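Local coordinates for phosphate-binding protein PstS (Borrelia burgdorferi, PDB 4N13) that binds inorganic phosphate with micromolar affinity and is the likely solute-binding lipoprotein of the PstSACB phosphate importer, at residues I13-G18 / K59-A64; S23-E28 / Q258-I263; T82-D87 / L226-N231. One frame throughout, in Å; residues are numbered along the deposited sequence. Where two conformers were deposited one is given.

Contact 1: residues I13-G18 / K59-A64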
ATOM      1  N   ILE A  13      12.756 -20.332  18.577  1.00 11.14           N
ATOM      2  CA  ILE A  13      11.401 -19.884  18.300  1.00  9.96           C
ATOM      3  C   ILE A  13      11.402 -18.409  17.933  1.00  9.86           C
ATOM      4  O   ILE A  13      11.966 -17.584  18.642  1.00 10.65           O
ATOM      5  CB  ILE A  13      10.486 -20.127  19.514  1.00 12.03           C
ATOM      6  CG1 ILE A  13      10.407 -21.637  19.803  1.00 16.70           C
ATOM      7  CG2 ILE A  13       9.101 -19.552  19.264  1.00 14.91           C
ATOM      8  CD1 ILE A  13       9.630 -22.005  21.035  1.00 19.88           C
ATOM      9  N   VAL A  14      10.773 -18.085  16.809  1.00  8.09           N
ATOM     10  CA  VAL A  14      10.625 -16.717  16.371  1.00  7.90           C
ATOM     11  C   VAL A  14       9.142 -16.445  16.144  1.00  6.92           C
ATOM     12  O   VAL A  14       8.565 -16.845  15.118  1.00  8.18           O
ATOM     13  CB  VAL A  14      11.438 -16.437  15.091  1.00  8.91           C
ATOM     14  CG1 VAL A  14      11.187 -15.006  14.579  1.00  9.57           C
ATOM     15  CG2 VAL A  14      12.915 -16.689  15.347  1.00  9.96           C
ATOM     16  N   SER A  15       8.528 -15.768  17.108  1.00  7.06           N
ATOM     17  CA  SER A  15       7.114 -15.414  17.026  1.00  7.51           C
ATOM     18  C   SER A  15       6.986 -14.035  16.363  1.00  7.07           C
ATOM     19  O   SER A  15       7.594 -13.069  16.827  1.00  7.54           O
ATOM     20  CB  SER A  15       6.483 -15.412  18.418  1.00  9.24           C
ATOM     21  OG  SER A  15       5.085 -15.255  18.318  1.00 11.83           O
ATOM     22  N   ILE A  16       6.203 -13.962  15.284  1.00  5.99           N
ATOM     23  CA  ILE A  16       6.033 -12.743  14.511  1.00  5.84           C
ATOM     24  C   ILE A  16       4.557 -12.337  14.562  1.00  5.83           C
ATOM     25  O   ILE A  16       3.670 -13.182  14.568  1.00  6.72           O
ATOM     26  CB  ILE A  16       6.472 -12.975  13.065  1.00  5.98           C
ATOM     27  CG1 ILE A  16       7.860 -13.617  13.024  1.00  5.77           C
ATOM     28  CG2 ILE A  16       6.417 -11.688  12.249  1.00  6.29           C
ATOM     29  CD1 ILE A  16       8.400 -13.848  11.630  1.00  7.00           C
ATOM     30  N   GLY A  17       4.306 -11.038  14.605  1.00  6.57           N
ATOM     31  CA  GLY A  17       2.949 -10.522  14.575  1.00  6.67           C
ATOM     32  C   GLY A  17       2.871  -9.318  13.667  1.00  6.53           C
ATOM     33  O   GLY A  17       3.888  -8.756  13.296  1.00 10.40           O
ATOM     34  N   GLY A  18       1.665  -8.912  13.295  1.00  7.10           N
ATOM     35  CA  GLY A  18       1.517  -7.698  12.531  1.00  7.51           C
ATOM     36  C   GLY A  18       0.347  -7.663  11.576  1.00  6.87           C
ATOM     37  O   GLY A  18      -0.711  -8.264  11.820  1.00  8.47           O
ATOM     38  N   LYS A  59       7.456  -8.106  24.288  1.00  7.94           N
ATOM     39  CA  LYS A  59       8.175  -9.389  24.241  1.00  9.55           C
ATOM     40  C   LYS A  59       7.272 -10.558  23.915  1.00  9.25           C
ATOM     41  O   LYS A  59       7.628 -11.702  24.157  1.00 13.42           O
ATOM     42  CB  LYS A  59       8.917  -9.668  25.557  1.00 11.91           C
ATOM     43  CG  LYS A  59       9.724  -8.521  26.050  1.00 16.10           C
ATOM     44  CD  LYS A  59      10.709  -8.047  25.021  1.00 17.15           C
ATOM     45  CE  LYS A  59      11.677  -7.036  25.615  1.00 23.53           C
ATOM     46  NZ  LYS A  59      12.741  -6.631  24.657  1.00 26.79           N
ATOM     47  N   ILE A  60       6.114 -10.280  23.336  1.00  7.54           N
ATOM     48  CA  ILE A  60       5.266 -11.330  22.797  1.00  8.29           C
ATOM     49  C   ILE A  60       5.742 -11.783  21.410  1.00  7.96           C
ATOM     50  O   ILE A  60       5.654 -12.962  21.083  1.00 10.34           O
ATOM     51  CB  ILE A  60       3.803 -10.841  22.751  1.00 10.64           C
ATOM     52  CG1 ILE A  60       3.363 -10.403  24.154  1.00 12.26           C
ATOM     53  CG2 ILE A  60       2.865 -11.910  22.189  1.00 11.06           C
ATOM     54  CD1 ILE A  60       3.579 -11.437  25.205  1.00 14.68           C
ATOM     55  N   TYR A  61       6.244 -10.838  20.618  1.00  7.15           N
ATOM     56  CA  TYR A  61       6.812 -11.126  19.305  1.00  5.68           C
ATOM     57  C   TYR A  61       8.276 -10.694  19.297  1.00  7.07           C
ATOM     58  O   TYR A  61       8.641  -9.729  19.986  1.00  8.26           O
ATOM     59  CB  TYR A  61       6.065 -10.344  18.221  1.00  5.86           C
ATOM     60  CG  TYR A  61       4.583 -10.636  18.194  1.00  7.45           C
ATOM     61  CD1 TYR A  61       4.117 -11.937  18.127  1.00  9.19           C
ATOM     62  CD2 TYR A  61       3.654  -9.618  18.264  1.00  8.04           C
ATOM     63  CE1 TYR A  61       2.773 -12.218  18.107  1.00 10.26           C
ATOM     64  CE2 TYR A  61       2.282  -9.892  18.250  1.00  8.79           C
ATOM     65  CZ  TYR A  61       1.859 -11.209  18.188  1.00 10.50           C
ATOM     66  OH  TYR A  61       0.517 -11.524  18.176  1.00 14.41           O
ATOM     67  N   LYS A  62       9.103 -11.377  18.499  1.00  6.28           N
ATOM     68  CA  LYS A  62      10.470 -10.938  18.219  1.00  6.77           C
ATOM     69  C   LYS A  62      10.570 -10.081  16.955  1.00  6.89           C
ATOM     70  O   LYS A  62      11.561  -9.386  16.750  1.00  6.78           O
ATOM     71  CB  LYS A  62      11.395 -12.140  18.090  1.00  7.49           C
ATOM     72  CG  LYS A  62      11.691 -12.814  19.406  1.00 11.32           C
ATOM     73  CD  LYS A  62      12.684 -13.948  19.215  1.00 13.58           C
ATOM     74  CE  LYS A  62      12.877 -14.757  20.482  1.00 17.34           C
ATOM     75  NZ  LYS A  62      13.650 -15.986  20.200  1.00 17.84           N
ATOM     76  N   ILE A  63       9.553 -10.152  16.095  1.00  5.61           N
ATOM     77  CA  ILE A  63       9.497  -9.353  14.878  1.00  6.17           C
ATOM     78  C   ILE A  63       8.059  -8.888  14.746  1.00  5.17           C
ATOM     79  O   ILE A  63       7.139  -9.677  14.968  1.00  6.52           O
ATOM     80  CB  ILE A  63       9.859 -10.171  13.604  1.00  5.84           C
ATOM     81  CG1 ILE A  63      11.256 -10.799  13.726  1.00  7.94           C
ATOM     82  CG2 ILE A  63       9.724  -9.320  12.354  1.00  7.80           C
ATOM     83  CD1 ILE A  63      11.583 -11.788  12.621  1.00  7.42           C
ATOM     84  N   ALA A  64       7.859  -7.640  14.329  1.00  5.16           N
ATOM     85  CA  ALA A  64       6.542  -7.153  13.920  1.00  6.01           C
ATOM     86  C   ALA A  64       6.585  -6.789  12.447  1.00  6.22           C
ATOM     87  O   ALA A  64       7.596  -6.297  11.952  1.00  7.22           O
ATOM     88  CB  ALA A  64       6.129  -5.940  14.735  1.00  6.56           C
TER
HETATM   89  O   HOH W   1       4.005 -15.136  20.845  1.00 15.55           O

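Contact 2: residues S23-E28 / Q258-I263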
ATOM      1  N   SER A  23      -0.523 -11.890   5.663  0.82  8.80           N
ATOM      2  CA  SER A  23      -0.549 -13.235   6.224  0.82  8.95           C
ATOM      3  C   SER A  23      -0.105 -14.357   5.269  0.82  8.67           C
ATOM      4  O   SER A  23       0.730 -15.156   5.640  0.82  9.02           O
ATOM      5  CB  SER A  23      -1.915 -13.555   6.815  0.82 10.54           C
ATOM      6  OG  SER A  23      -2.173 -12.723   7.925  0.82 12.04           O
ATOM      7  N   PRO A  24      -0.687 -14.461   4.064  0.82  9.11           N
ATOM      8  CA  PRO A  24      -0.259 -15.617   3.255  0.82  9.49           C
ATOM      9  C   PRO A  24       1.179 -15.497   2.733  0.82  9.10           C
ATOM     10  O   PRO A  24       1.784 -16.519   2.439  0.82  9.50           O
ATOM     11  CB  PRO A  24      -1.304 -15.680   2.138  0.82 11.00           C
ATOM     12  CG  PRO A  24      -1.879 -14.316   2.068  0.82 10.37           C
ATOM     13  CD  PRO A  24      -1.836 -13.760   3.458  0.82  9.73           C
ATOM     14  N   ILE A  25       1.717 -14.290   2.637  1.00  8.69           N
ATOM     15  CA  ILE A  25       3.129 -14.107   2.312  1.00  9.30           C
ATOM     16  C   ILE A  25       3.986 -14.602   3.454  1.00  8.33           C
ATOM     17  O   ILE A  25       4.909 -15.390   3.245  1.00  7.87           O
ATOM     18  CB  ILE A  25       3.439 -12.637   2.033  1.00 10.19           C
ATOM     19  CG1 ILE A  25       2.750 -12.244   0.715  1.00 12.01           C
ATOM     20  CG2 ILE A  25       4.950 -12.397   1.943  1.00 10.94           C
ATOM     21  CD1 ILE A  25       2.709 -10.763   0.437  1.00 14.94           C
ATOM     22  N   LEU A  26       3.706 -14.143   4.672  1.00  7.46           N
ATOM     23  CA  LEU A  26       4.492 -14.603   5.816  1.00  8.13           C
ATOM     24  C   LEU A  26       4.365 -16.119   5.977  1.00  7.42           C
ATOM     25  O   LEU A  26       5.340 -16.807   6.261  1.00  7.79           O
ATOM     26  CB  LEU A  26       4.090 -13.872   7.098  1.00  8.56           C
ATOM     27  CG  LEU A  26       4.941 -12.643   7.433  1.00  8.71           C
ATOM     28  CD1 LEU A  26       6.333 -13.041   7.920  1.00  9.67           C
ATOM     29  CD2 LEU A  26       5.031 -11.660   6.257  1.00  9.23           C
ATOM     30  N   ASP A  27       3.161 -16.652   5.787  1.00  7.93           N
ATOM     31  CA  ASP A  27       2.950 -18.089   5.952  1.00  8.47           C
ATOM     32  C   ASP A  27       3.762 -18.885   4.949  1.00  8.62           C
ATOM     33  O   ASP A  27       4.388 -19.894   5.307  1.00  9.02           O
ATOM     34  CB  ASP A  27       1.472 -18.455   5.828  1.00 10.17           C
ATOM     35  CG  ASP A  27       0.634 -17.953   7.007  1.00 11.31           C
ATOM     36  OD1 ASP A  27       1.225 -17.516   8.017  1.00 12.38           O
ATOM     37  OD2 ASP A  27      -0.609 -17.982   6.922  1.00 13.73           O
ATOM     38  N   GLU A  28       3.769 -18.435   3.695  1.00  8.75           N
ATOM     39  CA  GLU A  28       4.577 -19.142   2.707  1.00  7.92           C
ATOM     40  C   GLU A  28       6.068 -18.992   3.007  1.00  8.34           C
ATOM     41  O   GLU A  28       6.851 -19.927   2.823  1.00  8.86           O
ATOM     42  CB  GLU A  28       4.255 -18.677   1.292  1.00  9.19           C
ATOM     43  CG  GLU A  28       5.055 -19.436   0.247  1.00  9.71           C
ATOM     44  CD  GLU A  28       4.644 -19.173  -1.171  1.00 10.43           C
ATOM     45  OE1 GLU A  28       3.597 -18.528  -1.393  1.00 12.34           O
ATOM     46  OE2 GLU A  28       5.382 -19.632  -2.065  1.00 13.14           O
ATOM     47  N   GLN A 258       2.382 -13.241  -4.702  1.00 10.91           N
ATOM     48  CA  GLN A 258       1.169 -12.965  -3.949  1.00 11.59           C
ATOM     49  C   GLN A 258       0.651 -11.568  -4.158  1.00 12.47           C
ATOM     50  O   GLN A 258      -0.196 -11.093  -3.405  1.00 16.26           O
ATOM     51  CB  GLN A 258       1.404 -13.278  -2.488  1.00 10.71           C
ATOM     52  CG  GLN A 258       1.592 -14.757  -2.370  1.00 13.09           C
ATOM     53  CD  GLN A 258       1.231 -15.307  -1.055  1.00 11.69           C
ATOM     54  OE1 GLN A 258       0.243 -14.906  -0.462  1.00 13.65           O
ATOM     55  NE2 GLN A 258       2.038 -16.232  -0.557  1.00 15.55           N
ATOM     56  N   GLY A 259       1.113 -10.924  -5.222  1.00 11.86           N
ATOM     57  CA  GLY A 259       0.472  -9.713  -5.688  1.00 13.11           C
ATOM     58  C   GLY A 259       1.032  -8.405  -5.193  1.00 12.32           C
ATOM     59  O   GLY A 259       0.488  -7.354  -5.523  1.00 14.02           O
ATOM     60  N   PHE A 260       2.097  -8.454  -4.403  1.00 10.99           N
ATOM     61  CA  PHE A 260       2.722  -7.239  -3.892  1.00 10.34           C
ATOM     62  C   PHE A 260       3.956  -6.966  -4.735  1.00  9.01           C
ATOM     63  O   PHE A 260       4.306  -7.741  -5.617  1.00 11.12           O
ATOM     64  CB  PHE A 260       3.139  -7.395  -2.421  1.00 11.06           C
ATOM     65  CG  PHE A 260       2.015  -7.317  -1.428  1.00 15.26           C
ATOM     66  CD1 PHE A 260       1.930  -6.251  -0.554  1.00 18.33           C
ATOM     67  CD2 PHE A 260       1.083  -8.340  -1.322  1.00 19.33           C
ATOM     68  CE1 PHE A 260       0.923  -6.179   0.378  1.00 19.34           C
ATOM     69  CE2 PHE A 260       0.062  -8.265  -0.396  1.00 21.73           C
ATOM     70  CZ  PHE A 260      -0.014  -7.179   0.455  1.00 21.36           C
ATOM     71  N   LEU A 261       4.616  -5.855  -4.471  1.00  9.28           N
ATOM     72  CA  LEU A 261       5.812  -5.466  -5.200  1.00  8.91           C
ATOM     73  C   LEU A 261       7.021  -5.662  -4.310  1.00  7.91           C
ATOM     74  O   LEU A 261       6.978  -5.303  -3.143  1.00  9.06           O
ATOM     75  CB  LEU A 261       5.720  -3.986  -5.538  1.00 11.46           C
ATOM     76  CG  LEU A 261       6.827  -3.486  -6.434  1.00 13.67           C
ATOM     77  CD1 LEU A 261       6.668  -4.057  -7.833  1.00 15.95           C
ATOM     78  CD2 LEU A 261       6.784  -1.969  -6.460  1.00 16.43           C
ATOM     79  N   GLY A 262       8.086  -6.245  -4.845  1.00  8.49           N
ATOM     80  CA  GLY A 262       9.287  -6.521  -4.079  1.00  8.22           C
ATOM     81  C   GLY A 262      10.313  -5.397  -4.081  1.00  8.87           C
ATOM     82  O   GLY A 262      10.174  -4.383  -4.759  1.00  9.90           O
ATOM     83  N   ILE A 263      11.336  -5.572  -3.252  1.00 10.63           N
ATOM     84  CA  ILE A 263      12.452  -4.654  -3.167  1.00 10.33           C
ATOM     85  C   ILE A 263      13.603  -5.158  -4.038  1.00 15.65           C
ATOM     86  O   ILE A 263      13.569  -6.263  -4.550  1.00 18.30           O
ATOM     87  CB  ILE A 263      12.964  -4.545  -1.712  1.00 10.64           C
ATOM     88  CG1 ILE A 263      13.525  -5.889  -1.218  1.00 12.57           C
ATOM     89  CG2 ILE A 263      11.867  -4.004  -0.796  1.00 12.80           C
ATOM     90  CD1 ILE A 263      14.288  -5.778   0.087  1.00 12.54           C
TER

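Contact 3: residues T82-D87 / L226-N231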
ATOM      1  N   THR A  82      13.125  -2.339   8.339  1.00  9.99           N
ATOM      2  CA  THR A  82      13.650  -2.624   7.016  1.00 11.34           C
ATOM      3  C   THR A  82      12.463  -2.901   6.116  1.00  8.38           C
ATOM      4  O   THR A  82      11.625  -3.716   6.442  1.00  9.28           O
ATOM      5  CB  THR A  82      14.537  -3.878   7.045  1.00 16.26           C
ATOM      6  OG1 THR A  82      15.659  -3.631   7.891  1.00 20.36           O
ATOM      7  CG2 THR A  82      15.019  -4.251   5.644  1.00 18.61           C
ATOM      8  N   VAL A  83      12.392  -2.246   4.971  1.00  9.20           N
ATOM      9  CA  VAL A  83      11.297  -2.476   4.027  1.00  8.63           C
ATOM     10  C   VAL A  83      11.509  -3.810   3.309  1.00  7.91           C
ATOM     11  O   VAL A  83      12.647  -4.163   2.945  1.00  9.80           O
ATOM     12  CB  VAL A  83      11.204  -1.315   3.014  1.00  9.48           C
ATOM     13  CG1 VAL A  83      12.410  -1.233   2.126  1.00 12.65           C
ATOM     14  CG2 VAL A  83       9.955  -1.440   2.138  1.00 11.33           C
ATOM     15  N   PHE A  84      10.421  -4.564   3.091  1.00  7.57           N
ATOM     16  CA  PHE A  84      10.526  -5.817   2.330  1.00  7.65           C
ATOM     17  C   PHE A  84       9.467  -5.967   1.248  1.00  8.63           C
ATOM     18  O   PHE A  84       9.527  -6.917   0.509  1.00 10.14           O
ATOM     19  CB  PHE A  84      10.511  -7.055   3.242  1.00  8.73           C
ATOM     20  CG  PHE A  84       9.151  -7.427   3.738  1.00  9.58           C
ATOM     21  CD1 PHE A  84       8.455  -8.485   3.184  1.00 10.71           C
ATOM     22  CD2 PHE A  84       8.553  -6.710   4.760  1.00  9.79           C
ATOM     23  CE1 PHE A  84       7.198  -8.822   3.642  1.00 12.33           C
ATOM     24  CE2 PHE A  84       7.292  -7.040   5.206  1.00 11.46           C
ATOM     25  CZ  PHE A  84       6.625  -8.096   4.660  1.00 12.24           C
ATOM     26  N   ALA A  85       8.512  -5.044   1.160  1.00  7.17           N
ATOM     27  CA  ALA A  85       7.476  -5.116   0.137  1.00  7.32           C
ATOM     28  C   ALA A  85       6.759  -3.797   0.050  1.00  6.70           C
ATOM     29  O   ALA A  85       6.842  -2.992   0.977  1.00  7.61           O
ATOM     30  CB  ALA A  85       6.488  -6.253   0.421  1.00  9.17           C
ATOM     31  N   TYR A  86       6.020  -3.604  -1.047  1.00  7.51           N
ATOM     32  CA  TYR A  86       5.218  -2.400  -1.247  1.00  7.62           C
ATOM     33  C   TYR A  86       3.816  -2.764  -1.686  1.00  7.75           C
ATOM     34  O   TYR A  86       3.630  -3.703  -2.474  1.00  9.86           O
ATOM     35  CB  TYR A  86       5.818  -1.489  -2.311  1.00  9.64           C
ATOM     36  CG  TYR A  86       7.212  -1.055  -1.996  1.00 12.02           C
ATOM     37  CD1 TYR A  86       7.453   0.029  -1.175  1.00 12.53           C
ATOM     38  CD2 TYR A  86       8.298  -1.730  -2.525  1.00 13.00           C
ATOM     39  CE1 TYR A  86       8.757   0.428  -0.887  1.00 14.75           C
ATOM     40  CE2 TYR A  86       9.579  -1.347  -2.247  1.00 17.14           C
ATOM     41  CZ  TYR A  86       9.811  -0.267  -1.442  1.00 15.62           C
ATOM     42  OH  TYR A  86      11.123   0.085  -1.181  1.00 20.39           O
ATOM     43  N   ASP A  87       2.854  -2.020  -1.161  1.00  8.49           N
ATOM     44  CA  ASP A  87       1.450  -2.111  -1.526  1.00  9.66           C
ATOM     45  C   ASP A  87       1.083  -0.781  -2.149  1.00  9.00           C
ATOM     46  O   ASP A  87       0.715   0.184  -1.459  1.00  9.37           O
ATOM     47  CB  ASP A  87       0.636  -2.395  -0.261  1.00 12.35           C
ATOM     48  CG  ASP A  87      -0.836  -2.288  -0.481  1.00 18.60           C
ATOM     49  OD1 ASP A  87      -1.257  -2.450  -1.636  1.00 20.40           O
ATOM     50  OD2 ASP A  87      -1.567  -2.059   0.512  1.00 23.43           O
ATOM     51  N   LEU A 226       5.749  -1.947   3.368  1.00  8.61           N
ATOM     52  CA  LEU A 226       5.626  -3.050   4.324  1.00  8.23           C
ATOM     53  C   LEU A 226       6.992  -3.282   4.944  1.00  7.57           C
ATOM     54  O   LEU A 226       7.972  -3.517   4.229  1.00  8.50           O
ATOM     55  CB  LEU A 226       5.110  -4.311   3.638  1.00 10.16           C
ATOM     56  CG  LEU A 226       3.578  -4.458   3.608  1.00 15.34           C
ATOM     57  CD1 LEU A 226       3.038  -4.846   4.979  1.00 16.38           C
ATOM     58  CD2 LEU A 226       2.901  -3.181   3.169  1.00 15.59           C
ATOM     59  N   ILE A 227       7.048  -3.198   6.266  1.00  6.96           N
ATOM     60  CA  ILE A 227       8.320  -3.138   6.985  1.00  6.81           C
ATOM     61  C   ILE A 227       8.412  -4.233   8.033  1.00  5.75           C
ATOM     62  O   ILE A 227       7.428  -4.630   8.672  1.00  7.15           O
ATOM     63  CB  ILE A 227       8.573  -1.751   7.649  1.00  7.74           C
ATOM     64  CG1 ILE A 227       7.442  -1.352   8.589  1.00  8.80           C
ATOM     65  CG2 ILE A 227       8.809  -0.696   6.588  1.00  9.76           C
ATOM     66  CD1 ILE A 227       7.753  -0.100   9.381  1.00 10.15           C
ATOM     67  N   ILE A 228       9.639  -4.718   8.193  1.00  5.86           N
ATOM     68  CA  ILE A 228      10.043  -5.642   9.234  1.00  5.66           C
ATOM     69  C   ILE A 228      10.580  -4.793  10.375  1.00  5.92           C
ATOM     70  O   ILE A 228      11.510  -4.006  10.182  1.00  8.15           O
ATOM     71  CB  ILE A 228      11.187  -6.540   8.724  1.00  6.24           C
ATOM     72  CG1 ILE A 228      10.711  -7.394   7.552  1.00  7.37           C
ATOM     73  CG2 ILE A 228      11.753  -7.407   9.847  1.00  8.33           C
ATOM     74  CD1 ILE A 228      11.841  -7.958   6.721  1.00  7.73           C
ATOM     75  N   VAL A 229       9.998  -4.963  11.545  1.00  5.87           N
ATOM     76  CA  VAL A 229      10.315  -4.161  12.723  1.00  6.82           C
ATOM     77  C   VAL A 229      10.891  -5.057  13.814  1.00  6.00           C
ATOM     78  O   VAL A 229      10.309  -6.083  14.163  1.00  6.42           O
ATOM     79  CB  VAL A 229       9.067  -3.414  13.253  1.00  7.03           C
ATOM     80  CG1 VAL A 229       9.435  -2.477  14.403  1.00  7.95           C
ATOM     81  CG2 VAL A 229       8.377  -2.643  12.129  1.00  8.65           C
ATOM     82  N   THR A 230      12.028  -4.634  14.352  1.00  6.22           N
ATOM     83  CA  THR A 230      12.666  -5.306  15.486  1.00  7.18           C
ATOM     84  C   THR A 230      13.017  -4.289  16.534  1.00  8.15           C
ATOM     85  O   THR A 230      12.908  -3.093  16.278  1.00  9.10           O
ATOM     86  CB  THR A 230      13.943  -6.040  15.054  1.00 10.31           C
ATOM     87  OG1 THR A 230      14.815  -5.116  14.402  1.00 12.76           O
ATOM     88  CG2 THR A 230      13.629  -7.179  14.112  1.00 11.04           C
ATOM     89  N   ASN A 231      13.404  -4.754  17.719  1.00  9.93           N
ATOM     90  CA  ASN A 231      13.680  -3.857  18.827  1.00 14.11           C
ATOM     91  C   ASN A 231      15.115  -3.997  19.331  1.00 19.56           C
ATOM     92  O   ASN A 231      15.772  -4.991  19.066  1.00 21.43           O
ATOM     93  CB  ASN A 231      12.661  -4.135  19.945  1.00 20.57           C
ATOM     94  CG  ASN A 231      12.655  -3.078  21.000  1.00 24.83           C
ATOM     95  OD1 ASN A 231      13.286  -2.026  20.866  1.00 25.81           O
ATOM     96  ND2 ASN A 231      11.940  -3.347  22.070  1.00 25.82           N
TER

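Contact 1: residues I13-G18 / K59-A64
The ring of Tyr61 lies flat over the backbone of Gly17, whose CA sits 3.6 Å from the ring centroid and only 5° off the ring normal, a CH-pi contact. As a glycine, this residue leaves its CA directly against the ring face with no side chain between. Over the opposite face of the ring comes CG2 of Ile60, and at the edge, in the ring plane, stands OG of Ser15, 3.5 Å from CD1. With OG anti to its backbone N (chi1 -172°), Ser15 also reaches a water that donates to Ile60 O and so ties the turn to the strand. Lys62 runs extended beside strand 12-18 and places NZ 2.8 Å from Ile13 O, nearly in line with the carbonyl. Its backbone N gives a second bond, to Ser15 O (2.8 Å), before regular parallel pairing starts at Ile16 and Ile63 and Gly17 N donates to Ile63 O at 3.2 Å. Ile16 and Ile63 lie side by side, pointing the same way, with their CD1 atoms 3.9 Å apart; Val14 CG1 touches the same Ile63 CD1 at 3.8 Å. Helix 237-246 covers this apolar face through Phe242 and Val239, and Asp236 just before it forms a salt bridge with Lys62 NZ. On its other edge strand 12-18 pairs in parallel with strand 40-45, Val14 and Ile16 both bonding to Thr43.

Contact 2: residues S23-E28 / Q258-I263
This is a surface contact between the first turns of helix 23-36 and the loop that leaves helix 249-257, and the side chain of Gln258 carries most of it. Its amide NE2 donates to Pro24 O at 3.0 Å, from above the carbonyl plane, while Glu28 N, the helix's own donor, reaches that oxygen from the opposite face. The same NE2 makes a weak bond to Glu28 OE1 (2.9 Å, 129° at the hydrogen), the carboxylate and amide planes being 27° apart. In the modelled conformer of Pro24, the amide oxygen OE1 lies close by Pro24 CB. Ile25 and Gln258 lie alongside each other with their side chains pointing opposite ways, Ile25 CG1 3.6 Å from Gln258 CB. Ile25 CD1, anti to CA (chi2 168°), extends to the Phe260 ring, which it meets obliquely, 3.4 Å from CD2. Gly259, at positive phi, is the C-prime residue of the Schellman motif ending helix 249-257; the turn brings Phe260 toward Ile25 and close to Thr21, a phosphate-binding residue by similarity. Phe260 also packs on Val255 of that helix and on Asp87 of strand 80-93, while Glu28 rests on Ile254 and Glu257.

Contact 3: residues T82-D87 / L226-N231
A classic beta bulge sets two residues, Phe84 and Ala85, opposite Leu226 in the antiparallel pair of strands 80-93 and 223-230. Leu226 O takes a nearly straight bond from Phe84 N (2.9 Å, 172° at the hydrogen) and a weak one from Ala85 N at 3.5 Å, while Leu226 N returns a bond to Ala85 O. Ahead of the bulge the register is regular: Thr82 and Ile228 form a hydrogen-bonded pair through Thr82 N to Ile228 O and Ile228 N to Thr82 O (2.8 Å). Val83 and Ile227 follow as a non-hydrogen-bonded pair. The extra residue shifts the register by one, and Ala85 and Leu226 direct their CB atoms, 4.0 Å apart, to the face that carries Thr82 and Ile228. These strands belong to the mixed sheet of a periplasmic-binding-protein fold, and Leu226 lies close to Thr21 and Ser49, phosphate-binding residues by similarity. The Phe84 ring reaches back to Leu226 and Ile228. Its chi1 of 78° puts CG in the crowded position between backbone N and carbonyl carbon. In the ring, CD2 lies 3.6 Å from Ile228 CG1, the two side chains crossing at about a right angle, and CE2 lies 3.8 Å from Leu226 CB. Ala85 CB sits over one face of the ring, offset toward the rim. Met246 of helix 237-246 and Ile65 of strand 63-66 also pack on Phe84, whose carbonyl oxygen accepts a hydrogen bond from Gln252.

In the fold
Contacts 1 and 3 share one mixed sheet: strands 63-66 and 223-230 are neighbours in it, joined by a hydrogen bond from Val229 N to Ala64 O, and Ile63 packs on Ile228 where they meet. Their centres lie about 14 Å apart, and contact 1 closes before contact 3 opens along the chain. Contact 2, its centre about 12 Å from that of contact 3 and about 18 Å from that of contact 1, brings in helix 23-36, which follows strand 12-18, and the C-terminal loop. That loop meets strand 80-93 through a hydrogen bond from Tyr86 N to Leu261 O. Contact 2 crosses contact 1 along the chain and encloses contact 3. Phe260 and Leu226 both approach Thr21, a phosphate ligand by similarity.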